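Local coordinates for protein histidine acid phosphatase (Hafnia alvei, PDB 4ARU) that belongs to the histidine acid phosphatases, in branch 2 of the histidine phosphatase superfamily, and also goes by the name phytase, at residues R94-G99 / L112-Q117. Sequence-based numbering, arbitrary orientation.
Sequences RTRKTG and LAIHHQ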
loop_
_atom_site.group_PDB
_atom_site.type_symbol
_atom_site.label_atom_id
_atom_site.label_comp_id
_atom_site.label_asym_id
_atom_site.label_seq_id
_atom_site.Cartn_x
_atom_site.Cartn_y
_atom_site.Cartn_z
ATOM N N ARG A 94 -9.767 9.550 3.505
ATOM C CA ARG A 94 -8.361 9.315 3.855
ATOM C C ARG A 94 -7.471 9.473 2.623
ATOM O O ARG A 94 -6.338 9.956 2.750
ATOM C CB ARG A 94 -8.181 7.971 4.546
ATOM C CG ARG A 94 -8.647 6.754 3.773
ATOM C CD ARG A 94 -8.485 5.489 4.654
ATOM N NE ARG A 94 -9.117 4.332 4.037
ATOM C CZ ARG A 94 -10.367 3.965 4.231
ATOM N NH1 ARG A 94 -11.150 4.679 5.025
ATOM N NH2 ARG A 94 -10.865 2.905 3.612
ATOM N N THR A 95 -7.951 9.050 1.465
ATOM C CA THR A 95 -7.165 9.123 0.237
ATOM C C THR A 95 -7.230 10.549 -0.378
ATOM O O THR A 95 -6.203 11.063 -0.807
ATOM C CB THR A 95 -7.641 8.067 -0.799
ATOM O OG1 THR A 95 -9.063 8.014 -0.840
ATOM C CG2 THR A 95 -7.163 6.705 -0.430
ATOM N N ARG A 96 -8.400 11.184 -0.387
ATOM C CA ARG A 96 -8.474 12.547 -0.866
ATOM C C ARG A 96 -7.574 13.445 -0.036
ATOM O O ARG A 96 -6.826 14.281 -0.582
ATOM C CB ARG A 96 -9.917 13.064 -0.865
ATOM C CG ARG A 96 -10.772 12.398 -1.909
ATOM C CD ARG A 96 -12.185 12.906 -2.037
ATOM N NE ARG A 96 -13.018 12.472 -0.909
ATOM C CZ ARG A 96 -13.348 13.220 0.133
ATOM N NH1 ARG A 96 -12.909 14.460 0.267
ATOM N NH2 ARG A 96 -14.109 12.684 1.069
ATOM N N LYS A 97 -7.617 13.333 1.297
ATOM C CA LYS A 97 -6.821 14.203 2.114
ATOM C C LYS A 97 -5.330 13.867 2.000
ATOM O O LYS A 97 -4.464 14.743 2.165
ATOM C CB LYS A 97 -7.278 14.133 3.559
ATOM C CG LYS A 97 -8.681 14.648 3.745
ATOM C CD LYS A 97 -8.781 16.114 3.559
ATOM C CE LYS A 97 -10.143 16.595 4.082
ATOM N NZ LYS A 97 -10.041 18.031 4.501
ATOM N N THR A 98 -5.001 12.616 1.752
ATOM C CA THR A 98 -3.598 12.292 1.452
ATOM C C THR A 98 -3.133 13.041 0.195
ATOM O O THR A 98 -2.055 13.586 0.172
ATOM C CB THR A 98 -3.449 10.778 1.215
ATOM O OG1 THR A 98 -3.667 10.115 2.479
ATOM C CG2 THR A 98 -2.089 10.416 0.733
ATOM N N GLY A 99 -3.938 13.016 -0.878
ATOM C CA GLY A 99 -3.567 13.724 -2.077
ATOM C C GLY A 99 -3.341 15.191 -1.798
ATOM O O GLY A 99 -2.371 15.790 -2.297
ATOM N N LEU A 112 -2.788 24.208 -6.306
ATOM C CA LEU A 112 -2.988 22.927 -6.958
ATOM C C LEU A 112 -4.116 22.221 -6.241
ATOM O O LEU A 112 -4.326 22.429 -5.068
ATOM C CB LEU A 112 -1.720 22.108 -6.882
ATOM C CG LEU A 112 -0.496 22.734 -7.565
ATOM C CD1 LEU A 112 0.781 21.911 -7.379
ATOM C CD2 LEU A 112 -0.770 22.958 -9.038
ATOM N N ALA A 113 -4.831 21.362 -6.963
ATOM C CA ALA A 113 -5.952 20.631 -6.393
ATOM C C ALA A 113 -5.896 19.238 -6.915
ATOM O O ALA A 113 -5.395 18.978 -7.997
ATOM C CB ALA A 113 -7.275 21.274 -6.796
ATOM N N ILE A 114 -6.448 18.320 -6.147
ATOM C CA ILE A 114 -6.529 16.925 -6.578
ATOM C C ILE A 114 -7.676 16.655 -7.531
ATOM O O ILE A 114 -8.579 17.469 -7.703
ATOM C CB ILE A 114 -6.692 15.977 -5.361
ATOM C CG1 ILE A 114 -8.055 16.097 -4.707
ATOM C CG2 ILE A 114 -5.588 16.201 -4.327
ATOM C CD1 ILE A 114 -8.344 14.981 -3.720
ATOM N N HIS A 115 -7.603 15.487 -8.156
ATOM C CA HIS A 115 -8.687 14.945 -8.893
ATOM C C HIS A 115 -9.166 13.647 -8.266
ATOM O O HIS A 115 -8.370 12.895 -7.736
ATOM C CB HIS A 115 -8.260 14.666 -10.330
ATOM C CG HIS A 115 -7.838 15.879 -11.079
ATOM N ND1 HIS A 115 -6.613 16.468 -10.912
ATOM C CD2 HIS A 115 -8.494 16.625 -11.978
ATOM C CE1 HIS A 115 -6.524 17.528 -11.685
ATOM N NE2 HIS A 115 -7.641 17.634 -12.382
ATOM N N HIS A 116 -10.464 13.371 -8.421
ATOM C CA HIS A 116 -11.082 12.134 -7.954
ATOM C C HIS A 116 -12.416 11.902 -8.620
ATOM O O HIS A 116 -12.956 12.752 -9.320
ATOM C CB HIS A 116 -11.203 12.115 -6.398
ATOM C CG HIS A 116 -12.161 13.116 -5.841
ATOM N ND1 HIS A 116 -13.526 12.917 -5.845
ATOM C CD2 HIS A 116 -11.960 14.308 -5.239
ATOM C CE1 HIS A 116 -14.131 13.956 -5.278
ATOM N NE2 HIS A 116 -13.200 14.818 -4.910
ATOM N N GLN A 117 -12.934 10.692 -8.474
ATOM C CA GLN A 117 -14.186 10.360 -9.086
ATOM C C GLN A 117 -15.263 11.295 -8.559
ATOM O O GLN A 117 -15.345 11.481 -7.391
ATOM C CB GLN A 117 -14.535 8.904 -8.750
ATOM C CG GLN A 117 -15.910 8.486 -9.224
ATOM C CD GLN A 117 -16.098 6.995 -9.144
ATOM O OE1 GLN A 117 -15.589 6.268 -10.003
ATOM N NE2 GLN A 117 -16.738 6.526 -8.101
#
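Arg94 O is gripped twice by Thr98, in the helix whose Arg96 and Gly99 meet Ile114 and His116. Thr98 OG1 donates to Arg94 O at 2.7 Å, and Thr98 N donates to the same oxygen at 3.1 Å. No hydrogen bond links 94-99 to 112-117; apolar packing joins them. Arg96 CD lies over one face of the His116 ring, a CH-pi contact 3.6 Å from the ring centroid and 15° off its normal. The guanidinium does not stack on this ring: the Arg96 chain bends at chi3 (-73°), the two planes are 51° apart, and Arg96 NE bonds to Val91 O. At the ring edge, His116 ND1 donates to Gln117 O at 2.8 Å, in a bent bond from above the carbonyl plane, which helps fix the ring's rotation. Ile114 CD1 lies 3.6 Å from Arg96 O, and Ile114 CG2 lies 3.5 Å from Gly99 C, so both branches rest on the helix backbone. Ile114 also touches Val87, Ala89, Glu100 and Leu103. The contact sets helix 93-106 against the chain leading into the short, weakly bonded strand 115-116. That strand runs parallel to 85-89, and the three elements form one beta-alpha-beta unit of the mixed sheet.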